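PDB 6KPB: scarecrow-like protein 3 from Arabidopsis thaliana, which probably acts as a transcription factor in plant development and binds zinc finger proteins of the IDD group, among them JACKDAW. Local coordinates for residues 127-130 with 131-135; 146-149 with 150-154; 390-393 with 394-398; 434-438 with 439-443. All blocks are in the same frame, centred on the assembly; numbering follows the deposited sequence.

Interaction 1. Residues 127-130 with 131-135; sequences NNVS and EEIHV
With CG of N128 anti to its own backbone N (chi1 -164°), the N128 amide reaches forward beside the side chain of E131. The two chains run alongside each other in one direction, with the amide and carboxylate planes 27° apart. The touching is done by the aliphatic part of E131: its CB lies 3.3 Å from both OD1 and ND2 of N128, set against the amide as a whole, and the chain then bends to carry the carboxylate onward. On the adjoining flank V129 meets I133, one turn further on: V129 CG1 lies 4.1 Å from I133 CD1. E132, its CG anti to the carbonyl carbon (chi1 -71°), is laid back along the first turn, placing CG 3.2 Å from N128 O, the same oxygen that takes the E132 backbone N-H in the carbonyl plane at 3.1 Å. Beyond this, E132 OE1 is hydrogen-bonded to Q205 NE2. An alanine at E132 would keep the backbone bond to N128 but would probably leave the Q205 amide without this acceptor and remove the CG packing against N128 O. The bonds from I133 N to V129 O, 2.8 Å, and from H134 N to S130 O, 3.0 Å, continue the i to i+4 ladder. V129 and I133 face helix 206-223, whereas E131 and H134 lean on helix 387-406. This is the first turn of helix 129-142, with N128 at the N-cap position but giving no side-chain capping bond: a surface helix start in the GRAS domain.

Interaction 2. Residues 146-149 with 150-154; sequences LKVS and YLLTN
The ring of Y150 folds back beside L146, so that L146 CB sits over its face, 4.3 Å from the ring centroid and 25° off the normal, a CH-pi contact. L146 and Y150 run alongside each other in one direction, and both leucine methyls approach the phenol oxygen, L146 CD2 standing 3.8 Å from Y150 OH. Nearer the ring's base, L146 O stands 3.0 Å off the ring plane, away from its centre and near CG, while it also receives the Y150 backbone N-H at 2.7 Å. The ring gets there because its CG is anti to the carbonyl carbon (chi1 -66°), which turns it back along the helix. A serine in place of Y150 would keep the bond to L146 O but is likely to open a gap beside L146 and F140. On another flank V148 CG1 meets L152 CD1 at 3.8 Å; both are i to i+4 pairs of one alpha helix, in the part of the GRAS domain assigned to the VHIID region. Further along, S149 O takes the backbone N of T153 at 2.9 Å; T153 OG1 also lies 2.9 Å from S149 O, but Y150 O competes for its one proton. The buried S149 OG is satisfied by T349 OG1 of strand 345-351, and N154 ND2 by the backbone oxygen of Q179. Helix 145-160 is thus enclosed on several flanks: L146, K147 and Y150 touch helix 129-142, Y150, T153 and N154 meet helix 178-189, V148, L151 and L152 rest on helix 438-448, and S149 ties it to the sheet.

Interaction 3. Residues 390-393 with 394-398; sequences IKVE and KMLFG
V392 O accepts two backbone N-H groups from the following turn. F397 N, at 3.3 Å, approaches almost in line with the carbonyl, whereas L396 N, at 3.2 Å, comes from above the carbonyl plane, 39° out of it. Before this point the pattern is ordinary alpha-helical: K394 N binds I390 O at 2.8 Å and M395 N binds K391 O at 2.7 Å. After it, G398 N turns to E393 O in a weak bond of 2.8 Å, bent to 129° at the hydrogen. The i to i+5 bonds mark a wider pi-type turn, 394-398, within helix 387-406 of the GRAS domain. The widening goes with side-chain packing at the same spacing: V392 CG1, anti to its backbone N (chi1 169°), lies 3.8 Å from F397 CE2, the two side chains running alongside each other. V392 CG1 also touches L396 CD1, more loosely, at 4.3 Å. The carboxylate of buried E393 is held by two arginines, OE2 in a salt bridge to R389 NE and OE1 in another to R95 NE of helix 92-109. The ammonium of K394, at the end of a twisted chain, makes a weak hydrogen bond to T122 OG1 of the second subunit.

Interaction 4. Residues 434-438 with 439-443; sequences VPLSY and YAMLQ
On the buried side of the start of helix 438-448, CG of M441 curls in to 3.2 Å from S437 O, the oxygen that also takes the M441 backbone N-H at 2.9 Å. Bends at its second and third torsions carry the sulfur round until M441 SD lies 4.1 Å from CD1 of L436, the two side chains crossing at about a right angle. L152 of helix 145-160 and A465 of strand 464-469 also pack on L436, and A465 meets M441 too. Beside them S437 CB rests on A440 CB at 3.7 Å. The outer side is looser. There S437 OG, anti to its backbone N (chi1 166°), faces two N-H groups of the helix's first turn and accepts two weak bonds, from Y439 N at 3.3 Å and A440 N at 3.4 Å. The exposed Y438 and Y439 make a T-shaped pair: the edge of Y438 points at the face of Y439, with CD1 of Y438 above its centre, the ring centroids 5.3 Å apart and the planes at 73°. The serine is an N-cap, and the whole is a capped helix start, where the loop after strand 431-434 enters helix 438-448 in the part of the GRAS domain assigned to the SAW region.

Each contact is local, within one unbroken stretch of chain, so none closes a long loop; along the chain they follow in series, neither nesting nor crossing. Interaction 1 begins helix 129-142, and interaction 2 lies on the next helix, 145-160, their centres 23 Å apart. Much later in sequence, interaction 3 returns to pack against interaction 1, joining helix 387-406 to helix 129-142 through E131 and V135. Interaction 4 returns to interaction 2, joining helix 438-448 to helix 145-160 where L151 and L152 meet A440. Two pairs result, 1 with 3 and 2 with 4, and interactions 1 and 4 lie on opposite sides of the chain's centre, 34 Å apart between centres.

Interaction 1. Residues 127-130 with 131-135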
ATOM      1  N   ASN A 127      -8.272  -1.851   4.016  1.00163.61           N
ATOM      2  CA  ASN A 127      -8.267  -2.804   5.116  1.00155.72           C
ATOM      3  C   ASN A 127      -7.214  -3.864   4.823  1.00151.27           C
ATOM      4  O   ASN A 127      -7.243  -4.497   3.764  1.00155.72           O
ATOM      5  CB  ASN A 127      -9.646  -3.442   5.307  1.00154.36           C
ATOM      6  N   ASN A 128      -6.281  -4.040   5.754  1.00140.99           N
ATOM      7  CA  ASN A 128      -5.179  -4.994   5.636  1.00129.71           C
ATOM      8  C   ASN A 128      -5.177  -5.936   6.833  1.00120.52           C
ATOM      9  O   ASN A 128      -4.152  -6.163   7.478  1.00119.96           O
ATOM     10  CB  ASN A 128      -3.844  -4.265   5.513  1.00128.76           C
ATOM     11  CG  ASN A 128      -2.736  -5.168   5.004  1.00137.85           C
ATOM     12  OD1 ASN A 128      -2.994  -6.171   4.342  1.00142.34           O
ATOM     13  ND2 ASN A 128      -1.492  -4.811   5.313  1.00134.76           N
ATOM     14  N   VAL A 129      -6.348  -6.499   7.131  1.00111.56           N
ATOM     15  CA  VAL A 129      -6.529  -7.257   8.365  1.00 97.70           C
ATOM     16  C   VAL A 129      -5.683  -8.525   8.355  1.00 96.09           C
ATOM     17  O   VAL A 129      -5.017  -8.851   9.345  1.00 94.78           O
ATOM     18  CB  VAL A 129      -8.019  -7.575   8.580  1.00108.08           C
ATOM     19  CG1 VAL A 129      -8.236  -8.160   9.965  1.00107.88           C
ATOM     20  CG2 VAL A 129      -8.863  -6.323   8.379  1.00116.10           C
ATOM     21  N   SER A 130      -5.694  -9.259   7.239  1.00 92.00           N
ATOM     22  CA  SER A 130      -4.995 -10.540   7.192  1.00 97.19           C
ATOM     23  C   SER A 130      -3.502 -10.369   7.437  1.00 98.02           C
ATOM     24  O   SER A 130      -2.890 -11.159   8.167  1.00104.90           O
ATOM     25  CB  SER A 130      -5.239 -11.229   5.849  1.00100.08           C
ATOM     26  OG  SER A 130      -4.249 -10.864   4.904  1.00113.32           O
ATOM     27  N   GLU A 131      -2.896  -9.338   6.843  1.00 87.65           N
ATOM     28  CA  GLU A 131      -1.478  -9.085   7.078  1.00 87.22           C
ATOM     29  C   GLU A 131      -1.220  -8.665   8.520  1.00 86.57           C
ATOM     30  O   GLU A 131      -0.208  -9.057   9.114  1.00 88.89           O
ATOM     31  CB  GLU A 131      -0.965  -8.022   6.109  1.00 95.39           C
ATOM     32  CG  GLU A 131      -0.421  -8.586   4.809  1.00116.64           C
ATOM     33  CD  GLU A 131       0.861  -9.371   5.011  1.00125.10           C
ATOM     34  OE1 GLU A 131       1.889  -8.754   5.360  1.00125.27           O
ATOM     35  OE2 GLU A 131       0.837 -10.607   4.831  1.00129.06           O
ATOM     36  N   GLU A 132      -2.123  -7.872   9.099  1.00 86.98           N
ATOM     37  CA  GLU A 132      -1.934  -7.421  10.475  1.00 87.66           C
ATOM     38  C   GLU A 132      -2.047  -8.580  11.457  1.00 83.60           C
ATOM     39  O   GLU A 132      -1.295  -8.644  12.438  1.00 79.12           O
ATOM     40  CB  GLU A 132      -2.944  -6.321  10.806  1.00 98.95           C
ATOM     41  CG  GLU A 132      -2.650  -4.998  10.109  1.00109.54           C
ATOM     42  CD  GLU A 132      -3.779  -3.993  10.238  1.00128.40           C
ATOM     43  OE1 GLU A 132      -4.897  -4.396  10.624  1.00134.16           O
ATOM     44  OE2 GLU A 132      -3.549  -2.799   9.950  1.00132.17           O
ATOM     45  N   ILE A 133      -2.977  -9.507  11.215  1.00 81.61           N
ATOM     46  CA  ILE A 133      -3.033 -10.721  12.025  1.00 80.39           C
ATOM     47  C   ILE A 133      -1.739 -11.509  11.883  1.00 90.71           C
ATOM     48  O   ILE A 133      -1.205 -12.045  12.862  1.00 93.74           O
ATOM     49  CB  ILE A 133      -4.254 -11.575  11.635  1.00 81.74           C
ATOM     50  CG1 ILE A 133      -5.557 -10.842  11.954  1.00 92.47           C
ATOM     51  CG2 ILE A 133      -4.214 -12.919  12.346  1.00 73.71           C
ATOM     52  CD1 ILE A 133      -6.796 -11.634  11.586  1.00 94.97           C
ATOM     53  N   HIS A 134      -1.206 -11.575  10.660  1.00 91.96           N
ATOM     54  CA  HIS A 134       0.006 -12.347  10.411  1.00 85.24           C
ATOM     55  C   HIS A 134       1.197 -11.780  11.179  1.00 77.98           C
ATOM     56  O   HIS A 134       1.968 -12.533  11.785  1.00 77.97           O
ATOM     57  CB  HIS A 134       0.296 -12.383   8.910  1.00 87.93           C
ATOM     58  CG  HIS A 134       1.516 -13.172   8.549  1.00 88.21           C
ATOM     59  ND1 HIS A 134       1.670 -14.499   8.886  1.00 93.05           N
ATOM     60  CD2 HIS A 134       2.638 -12.821   7.878  1.00 93.20           C
ATOM     61  CE1 HIS A 134       2.836 -14.932   8.440  1.00 96.39           C
ATOM     62  NE2 HIS A 134       3.443 -13.933   7.825  1.00 96.62           N
ATOM     63  N   VAL A 135       1.363 -10.455  11.173  1.00 79.31           N
ATOM     64  CA  VAL A 135       2.524  -9.871  11.839  1.00 87.22           C
ATOM     65  C   VAL A 135       2.404 -10.001  13.356  1.00 82.77           C
ATOM     66  O   VAL A 135       3.416 -10.158  14.050  1.00 84.83           O
ATOM     67  CB  VAL A 135       2.723  -8.408  11.397  1.00 84.13           C
ATOM     68  CG1 VAL A 135       1.616  -7.512  11.929  1.00 96.88           C
ATOM     69  CG2 VAL A 135       4.090  -7.896  11.834  1.00 78.29           C
TER

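Interaction 2. Residues 146-149 with 150-154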
ATOM      1  N   LEU A 146       5.126 -11.883  24.696  1.00 67.90           N
ATOM      2  CA  LEU A 146       3.719 -12.152  24.971  1.00 63.10           C
ATOM      3  C   LEU A 146       3.534 -13.450  25.748  1.00 73.79           C
ATOM      4  O   LEU A 146       2.656 -13.539  26.613  1.00 76.21           O
ATOM      5  CB  LEU A 146       2.931 -12.186  23.662  1.00 60.03           C
ATOM      6  CG  LEU A 146       2.691 -10.820  23.018  1.00 69.86           C
ATOM      7  CD1 LEU A 146       1.958 -10.968  21.697  1.00 73.43           C
ATOM      8  CD2 LEU A 146       1.907  -9.928  23.966  1.00 72.43           C
ATOM      9  N   LYS A 147       4.348 -14.468  25.455  1.00 70.63           N
ATOM     10  CA  LYS A 147       4.246 -15.726  26.188  1.00 68.04           C
ATOM     11  C   LYS A 147       4.528 -15.524  27.672  1.00 71.37           C
ATOM     12  O   LYS A 147       3.836 -16.089  28.526  1.00 74.85           O
ATOM     13  CB  LYS A 147       5.206 -16.760  25.599  1.00 61.38           C
ATOM     14  CG  LYS A 147       4.849 -17.243  24.201  1.00 81.79           C
ATOM     15  CD  LYS A 147       6.004 -18.035  23.601  1.00 81.00           C
ATOM     16  CE  LYS A 147       5.742 -18.432  22.153  1.00 89.09           C
ATOM     17  NZ  LYS A 147       5.038 -19.739  22.046  1.00 88.46           N
ATOM     18  N   VAL A 148       5.543 -14.721  27.999  1.00 71.05           N
ATOM     19  CA  VAL A 148       5.840 -14.425  29.397  1.00 76.24           C
ATOM     20  C   VAL A 148       4.709 -13.615  30.018  1.00 78.96           C
ATOM     21  O   VAL A 148       4.246 -13.912  31.126  1.00 70.11           O
ATOM     22  CB  VAL A 148       7.189 -13.693  29.517  1.00 72.71           C
ATOM     23  CG1 VAL A 148       7.377 -13.156  30.931  1.00 68.46           C
ATOM     24  CG2 VAL A 148       8.334 -14.620  29.142  1.00 63.51           C
ATOM     25  N   SER A 149       4.248 -12.581  29.309  1.00 73.02           N
ATOM     26  CA  SER A 149       3.133 -11.774  29.791  1.00 77.70           C
ATOM     27  C   SER A 149       1.899 -12.635  30.035  1.00 77.50           C
ATOM     28  O   SER A 149       1.293 -12.581  31.110  1.00 79.06           O
ATOM     29  CB  SER A 149       2.828 -10.658  28.791  1.00 78.86           C
ATOM     30  OG  SER A 149       1.697  -9.901  29.192  1.00 84.98           O
ATOM     31  N   TYR A 150       1.523 -13.453  29.047  1.00 80.99           N
ATOM     32  CA  TYR A 150       0.344 -14.302  29.192  1.00 74.77           C
ATOM     33  C   TYR A 150       0.482 -15.249  30.377  1.00 84.77           C
ATOM     34  O   TYR A 150      -0.462 -15.422  31.157  1.00 80.18           O
ATOM     35  CB  TYR A 150       0.102 -15.091  27.907  1.00 70.78           C
ATOM     36  CG  TYR A 150      -0.279 -14.236  26.718  1.00 77.28           C
ATOM     37  CD1 TYR A 150      -0.759 -12.942  26.889  1.00 71.80           C
ATOM     38  CD2 TYR A 150      -0.161 -14.725  25.424  1.00 74.69           C
ATOM     39  CE1 TYR A 150      -1.112 -12.163  25.804  1.00 74.07           C
ATOM     40  CE2 TYR A 150      -0.509 -13.953  24.333  1.00 67.41           C
ATOM     41  CZ  TYR A 150      -0.982 -12.674  24.528  1.00 81.80           C
ATOM     42  OH  TYR A 150      -1.328 -11.908  23.440  1.00 89.31           O
ATOM     43  N   LEU A 151       1.654 -15.869  30.531  1.00 75.54           N
ATOM     44  CA  LEU A 151       1.866 -16.793  31.642  1.00 73.79           C
ATOM     45  C   LEU A 151       1.714 -16.082  32.982  1.00 73.47           C
ATOM     46  O   LEU A 151       1.024 -16.571  33.883  1.00 77.16           O
ATOM     47  CB  LEU A 151       3.249 -17.440  31.523  1.00 73.65           C
ATOM     48  CG  LEU A 151       3.597 -18.682  32.351  1.00 83.33           C
ATOM     49  CD1 LEU A 151       4.786 -19.395  31.720  1.00 69.64           C
ATOM     50  CD2 LEU A 151       3.906 -18.345  33.808  1.00 72.97           C
ATOM     51  N   LEU A 152       2.358 -14.922  33.130  1.00 72.90           N
ATOM     52  CA  LEU A 152       2.327 -14.214  34.406  1.00 74.93           C
ATOM     53  C   LEU A 152       0.932 -13.693  34.725  1.00 78.46           C
ATOM     54  O   LEU A 152       0.475 -13.787  35.870  1.00 79.17           O
ATOM     55  CB  LEU A 152       3.339 -13.068  34.394  1.00 72.55           C
ATOM     56  CG  LEU A 152       4.815 -13.475  34.441  1.00 78.83           C
ATOM     57  CD1 LEU A 152       5.726 -12.272  34.221  1.00 70.77           C
ATOM     58  CD2 LEU A 152       5.127 -14.160  35.765  1.00 72.41           C
ATOM     59  N   THR A 153       0.235 -13.144  33.726  1.00 72.01           N
ATOM     60  CA  THR A 153      -1.083 -12.571  33.982  1.00 78.90           C
ATOM     61  C   THR A 153      -2.124 -13.656  34.236  1.00 86.01           C
ATOM     62  O   THR A 153      -3.027 -13.473  35.059  1.00 85.89           O
ATOM     63  CB  THR A 153      -1.511 -11.682  32.815  1.00 85.49           C
ATOM     64  OG1 THR A 153      -1.586 -12.464  31.618  1.00108.51           O
ATOM     65  CG2 THR A 153      -0.516 -10.549  32.615  1.00 91.47           C
ATOM     66  N   ASN A 154      -2.019 -14.792  33.537  1.00 72.25           N
ATOM     67  CA  ASN A 154      -2.950 -15.890  33.787  1.00 75.23           C
ATOM     68  C   ASN A 154      -2.786 -16.447  35.197  1.00 78.06           C
ATOM     69  O   ASN A 154      -3.777 -16.783  35.855  1.00 88.54           O
ATOM     70  CB  ASN A 154      -2.762 -16.995  32.748  1.00 71.21           C
ATOM     71  CG  ASN A 154      -3.301 -16.610  31.382  1.00 83.66           C
ATOM     72  OD1 ASN A 154      -3.995 -15.604  31.235  1.00 83.22           O
ATOM     73  ND2 ASN A 154      -2.991 -17.420  30.375  1.00 87.64           N
TER

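Interaction 3. Residues 390-393 with 394-398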
ATOM      1  N   ILE A 390      11.536  -8.980   8.309  1.00 78.25           N
ATOM      2  CA  ILE A 390      11.277  -7.672   7.715  1.00 79.76           C
ATOM      3  C   ILE A 390       9.869  -7.199   8.051  1.00 78.03           C
ATOM      4  O   ILE A 390       9.654  -6.019   8.356  1.00 87.08           O
ATOM      5  CB  ILE A 390      11.513  -7.717   6.195  1.00 87.82           C
ATOM      6  CG1 ILE A 390      12.962  -8.111   5.892  1.00 94.48           C
ATOM      7  CG2 ILE A 390      11.183  -6.373   5.563  1.00 77.41           C
ATOM      8  CD1 ILE A 390      13.313  -8.056   4.423  1.00 98.97           C
ATOM      9  N   LYS A 391       8.888  -8.107   8.003  1.00 69.54           N
ATOM     10  CA  LYS A 391       7.518  -7.740   8.356  1.00 73.47           C
ATOM     11  C   LYS A 391       7.445  -7.192   9.777  1.00 77.68           C
ATOM     12  O   LYS A 391       6.831  -6.148  10.022  1.00 83.26           O
ATOM     13  CB  LYS A 391       6.588  -8.944   8.208  1.00 78.60           C
ATOM     14  CG  LYS A 391       6.193  -9.276   6.783  1.00 98.67           C
ATOM     15  CD  LYS A 391       4.780  -9.842   6.739  1.00105.08           C
ATOM     16  CE  LYS A 391       4.587 -10.771   5.554  1.00109.05           C
ATOM     17  NZ  LYS A 391       5.408 -12.005   5.696  1.00115.34           N
ATOM     18  N   VAL A 392       8.066  -7.891  10.729  1.00 71.71           N
ATOM     19  CA  VAL A 392       8.065  -7.426  12.114  1.00 74.89           C
ATOM     20  C   VAL A 392       8.802  -6.098  12.225  1.00 81.83           C
ATOM     21  O   VAL A 392       8.323  -5.151  12.862  1.00 80.92           O
ATOM     22  CB  VAL A 392       8.676  -8.494  13.038  1.00 78.39           C
ATOM     23  CG1 VAL A 392       8.930  -7.922  14.424  1.00 74.83           C
ATOM     24  CG2 VAL A 392       7.764  -9.710  13.117  1.00 78.22           C
ATOM     25  N   GLU A 393       9.974  -6.004  11.593  1.00 80.37           N
ATOM     26  CA  GLU A 393      10.775  -4.788  11.693  1.00 80.56           C
ATOM     27  C   GLU A 393      10.051  -3.591  11.088  1.00 78.96           C
ATOM     28  O   GLU A 393      10.152  -2.473  11.605  1.00 89.80           O
ATOM     29  CB  GLU A 393      12.133  -5.000  11.023  1.00 78.48           C
ATOM     30  CG  GLU A 393      13.081  -5.878  11.828  1.00 80.84           C
ATOM     31  CD  GLU A 393      14.311  -6.290  11.042  1.00 94.28           C
ATOM     32  OE1 GLU A 393      14.305  -6.140   9.800  1.00 95.14           O
ATOM     33  OE2 GLU A 393      15.283  -6.767  11.664  1.00 93.70           O
ATOM     34  N   LYS A 394       9.305  -3.804  10.003  1.00 82.43           N
ATOM     35  CA  LYS A 394       8.601  -2.708   9.342  1.00 85.63           C
ATOM     36  C   LYS A 394       7.223  -2.453   9.948  1.00 79.09           C
ATOM     37  O   LYS A 394       6.941  -1.348  10.422  1.00 82.06           O
ATOM     38  CB  LYS A 394       8.456  -2.990   7.879  1.00 87.60           C
ATOM     39  CG  LYS A 394       7.273  -2.307   7.275  1.00 88.68           C
ATOM     40  CD  LYS A 394       7.577  -1.716   5.931  1.00 92.48           C
ATOM     41  CE  LYS A 394       7.088  -0.290   5.881  1.00102.25           C
ATOM     42  NZ  LYS A 394       6.807   0.140   4.500  1.00113.81           N
ATOM     43  N   MET A 395       6.349  -3.464   9.927  1.00 79.38           N
ATOM     44  CA  MET A 395       4.950  -3.245  10.281  1.00 79.23           C
ATOM     45  C   MET A 395       4.743  -2.991  11.768  1.00 82.73           C
ATOM     46  O   MET A 395       3.708  -2.434  12.144  1.00 92.06           O
ATOM     47  CB  MET A 395       4.101  -4.437   9.837  1.00 83.88           C
ATOM     48  CG  MET A 395       4.115  -4.684   8.340  1.00 91.01           C
ATOM     49  SD  MET A 395       2.872  -5.876   7.808  1.00107.49           S
ATOM     50  CE  MET A 395       3.154  -5.870   6.037  1.00120.96           C
ATOM     51  N   LEU A 396       5.691  -3.380  12.619  1.00 84.49           N
ATOM     52  CA  LEU A 396       5.561  -3.190  14.061  1.00 75.60           C
ATOM     53  C   LEU A 396       6.532  -2.127  14.563  1.00 77.98           C
ATOM     54  O   LEU A 396       6.107  -1.019  14.902  1.00 83.68           O
ATOM     55  CB  LEU A 396       5.767  -4.515  14.797  1.00 76.91           C
ATOM     56  CG  LEU A 396       4.647  -5.543  14.620  1.00 91.73           C
ATOM     57  CD1 LEU A 396       4.920  -6.791  15.445  1.00 99.71           C
ATOM     58  CD2 LEU A 396       3.301  -4.937  14.987  1.00 98.74           C
ATOM     59  N   PHE A 397       7.830  -2.433  14.627  1.00 80.82           N
ATOM     60  CA  PHE A 397       8.792  -1.472  15.156  1.00 71.87           C
ATOM     61  C   PHE A 397       8.858  -0.224  14.287  1.00 77.15           C
ATOM     62  O   PHE A 397       8.976   0.894  14.802  1.00 82.30           O
ATOM     63  CB  PHE A 397      10.173  -2.116  15.269  1.00 76.70           C
ATOM     64  CG  PHE A 397      10.188  -3.385  16.074  1.00 80.92           C
ATOM     65  CD1 PHE A 397       9.318  -3.559  17.138  1.00 72.95           C
ATOM     66  CD2 PHE A 397      11.071  -4.406  15.761  1.00 81.56           C
ATOM     67  CE1 PHE A 397       9.332  -4.727  17.877  1.00 77.70           C
ATOM     68  CE2 PHE A 397      11.088  -5.575  16.495  1.00 74.38           C
ATOM     69  CZ  PHE A 397      10.218  -5.735  17.555  1.00 79.66           C
ATOM     70  N   GLY A 398       8.781  -0.394  12.966  1.00 71.12           N
ATOM     71  CA  GLY A 398       8.809   0.759  12.081  1.00 69.57           C
ATOM     72  C   GLY A 398       7.637   1.695  12.307  1.00 77.67           C
ATOM     73  O   GLY A 398       7.794   2.918  12.289  1.00 82.46           O
TER

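Interaction 4. Residues 434-438 with 439-443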
ATOM      1  N   VAL A 434      -0.177  -5.977  43.523  1.00 89.10           N
ATOM      2  CA  VAL A 434      -0.211  -7.381  43.909  1.00 86.56           C
ATOM      3  C   VAL A 434       1.052  -8.034  43.353  1.00 87.56           C
ATOM      4  O   VAL A 434       1.154  -8.243  42.134  1.00 83.77           O
ATOM      5  CB  VAL A 434      -1.476  -8.084  43.400  1.00 90.13           C
ATOM      6  CG1 VAL A 434      -1.525  -9.523  43.897  1.00 84.13           C
ATOM      7  CG2 VAL A 434      -2.712  -7.327  43.846  1.00 93.67           C
ATOM      8  N   PRO A 435       2.039  -8.349  44.190  1.00 86.01           N
ATOM      9  CA  PRO A 435       3.295  -8.903  43.675  1.00 78.99           C
ATOM     10  C   PRO A 435       3.065 -10.209  42.929  1.00 81.31           C
ATOM     11  O   PRO A 435       2.238 -11.034  43.319  1.00 96.47           O
ATOM     12  CB  PRO A 435       4.136  -9.114  44.941  1.00 83.42           C
ATOM     13  CG  PRO A 435       3.145  -9.143  46.066  1.00 77.95           C
ATOM     14  CD  PRO A 435       2.048  -8.215  45.655  1.00 75.34           C
ATOM     15  N   LEU A 436       3.795 -10.375  41.831  1.00 81.31           N
ATOM     16  CA  LEU A 436       3.700 -11.595  41.050  1.00 76.00           C
ATOM     17  C   LEU A 436       4.264 -12.772  41.837  1.00 74.94           C
ATOM     18  O   LEU A 436       5.175 -12.621  42.656  1.00 76.87           O
ATOM     19  CB  LEU A 436       4.443 -11.436  39.725  1.00 73.03           C
ATOM     20  CG  LEU A 436       3.904 -10.340  38.803  1.00 76.89           C
ATOM     21  CD1 LEU A 436       4.759 -10.200  37.552  1.00 80.30           C
ATOM     22  CD2 LEU A 436       2.456 -10.622  38.437  1.00 69.38           C
ATOM     23  N   SER A 437       3.702 -13.952  41.587  1.00 77.85           N
ATOM     24  CA  SER A 437       4.106 -15.144  42.319  1.00 75.83           C
ATOM     25  C   SER A 437       5.559 -15.491  42.022  1.00 84.00           C
ATOM     26  O   SER A 437       6.005 -15.433  40.872  1.00 81.55           O
ATOM     27  CB  SER A 437       3.201 -16.320  41.953  1.00 87.78           C
ATOM     28  OG  SER A 437       3.751 -17.547  42.401  1.00104.12           O
ATOM     29  N   TYR A 438       6.299 -15.846  43.077  1.00 72.47           N
ATOM     30  CA  TYR A 438       7.688 -16.266  42.916  1.00 71.32           C
ATOM     31  C   TYR A 438       7.809 -17.406  41.915  1.00 83.72           C
ATOM     32  O   TYR A 438       8.718 -17.416  41.075  1.00 91.01           O
ATOM     33  CB  TYR A 438       8.267 -16.682  44.272  1.00 69.32           C
ATOM     34  CG  TYR A 438       9.720 -17.103  44.230  1.00 78.83           C
ATOM     35  CD1 TYR A 438      10.081 -18.412  43.923  1.00 79.55           C
ATOM     36  CD2 TYR A 438      10.732 -16.195  44.504  1.00 70.95           C
ATOM     37  CE1 TYR A 438      11.406 -18.799  43.883  1.00 74.61           C
ATOM     38  CE2 TYR A 438      12.063 -16.573  44.467  1.00 86.91           C
ATOM     39  CZ  TYR A 438      12.394 -17.876  44.155  1.00 86.23           C
ATOM     40  OH  TYR A 438      13.717 -18.256  44.116  1.00 83.28           O
ATOM     41  N   TYR A 439       6.894 -18.373  41.982  1.00 78.26           N
ATOM     42  CA  TYR A 439       6.988 -19.534  41.105  1.00 85.45           C
ATOM     43  C   TYR A 439       6.422 -19.255  39.719  1.00 77.36           C
ATOM     44  O   TYR A 439       6.825 -19.910  38.752  1.00 81.01           O
ATOM     45  CB  TYR A 439       6.299 -20.730  41.760  1.00 68.28           C
ATOM     46  CG  TYR A 439       7.063 -21.205  42.973  1.00 74.69           C
ATOM     47  CD1 TYR A 439       8.173 -22.027  42.835  1.00 70.61           C
ATOM     48  CD2 TYR A 439       6.707 -20.793  44.249  1.00 70.34           C
ATOM     49  CE1 TYR A 439       8.891 -22.449  43.934  1.00 72.54           C
ATOM     50  CE2 TYR A 439       7.419 -21.210  45.357  1.00 74.19           C
ATOM     51  CZ  TYR A 439       8.511 -22.038  45.193  1.00 74.79           C
ATOM     52  OH  TYR A 439       9.226 -22.458  46.292  1.00 80.20           O
ATOM     53  N   ALA A 440       5.507 -18.293  39.597  1.00 75.80           N
ATOM     54  CA  ALA A 440       5.144 -17.806  38.270  1.00 80.20           C
ATOM     55  C   ALA A 440       6.337 -17.135  37.604  1.00 84.05           C
ATOM     56  O   ALA A 440       6.562 -17.303  36.399  1.00 89.73           O
ATOM     57  CB  ALA A 440       3.963 -16.841  38.364  1.00 77.68           C
ATOM     58  N   MET A 441       7.119 -16.379  38.379  1.00 78.41           N
ATOM     59  CA  MET A 441       8.356 -15.807  37.860  1.00 76.78           C
ATOM     60  C   MET A 441       9.342 -16.900  37.466  1.00 81.18           C
ATOM     61  O   MET A 441      10.040 -16.783  36.453  1.00 85.71           O
ATOM     62  CB  MET A 441       8.978 -14.879  38.903  1.00 75.48           C
ATOM     63  CG  MET A 441       8.133 -13.664  39.233  1.00 86.98           C
ATOM     64  SD  MET A 441       8.236 -12.395  37.960  1.00 93.30           S
ATOM     65  CE  MET A 441       9.900 -11.793  38.237  1.00 97.40           C
ATOM     66  N   LEU A 442       9.410 -17.973  38.258  1.00 78.76           N
ATOM     67  CA  LEU A 442      10.303 -19.079  37.931  1.00 71.32           C
ATOM     68  C   LEU A 442       9.871 -19.773  36.645  1.00 82.50           C
ATOM     69  O   LEU A 442      10.713 -20.141  35.817  1.00 77.26           O
ATOM     70  CB  LEU A 442      10.349 -20.074  39.090  1.00 81.30           C
ATOM     71  CG  LEU A 442      11.352 -21.220  38.956  1.00 93.46           C
ATOM     72  CD1 LEU A 442      12.777 -20.685  38.960  1.00105.37           C
ATOM     73  CD2 LEU A 442      11.153 -22.241  40.065  1.00 83.58           C
ATOM     74  N   GLN A 443       8.561 -19.957  36.459  1.00 77.48           N
ATOM     75  CA  GLN A 443       8.069 -20.563  35.225  1.00 83.33           C
ATOM     76  C   GLN A 443       8.369 -19.681  34.021  1.00 83.73           C
ATOM     77  O   GLN A 443       8.690 -20.183  32.938  1.00 96.92           O
ATOM     78  CB  GLN A 443       6.568 -20.834  35.331  1.00 86.80           C
ATOM     79  CG  GLN A 443       6.229 -22.174  35.955  1.00105.57           C
ATOM     80  CD  GLN A 443       4.761 -22.302  36.312  1.00114.22           C
ATOM     81  OE1 GLN A 443       3.953 -21.427  35.996  1.00115.70           O
ATOM     82  NE2 GLN A 443       4.410 -23.394  36.981  1.00120.79           N
TER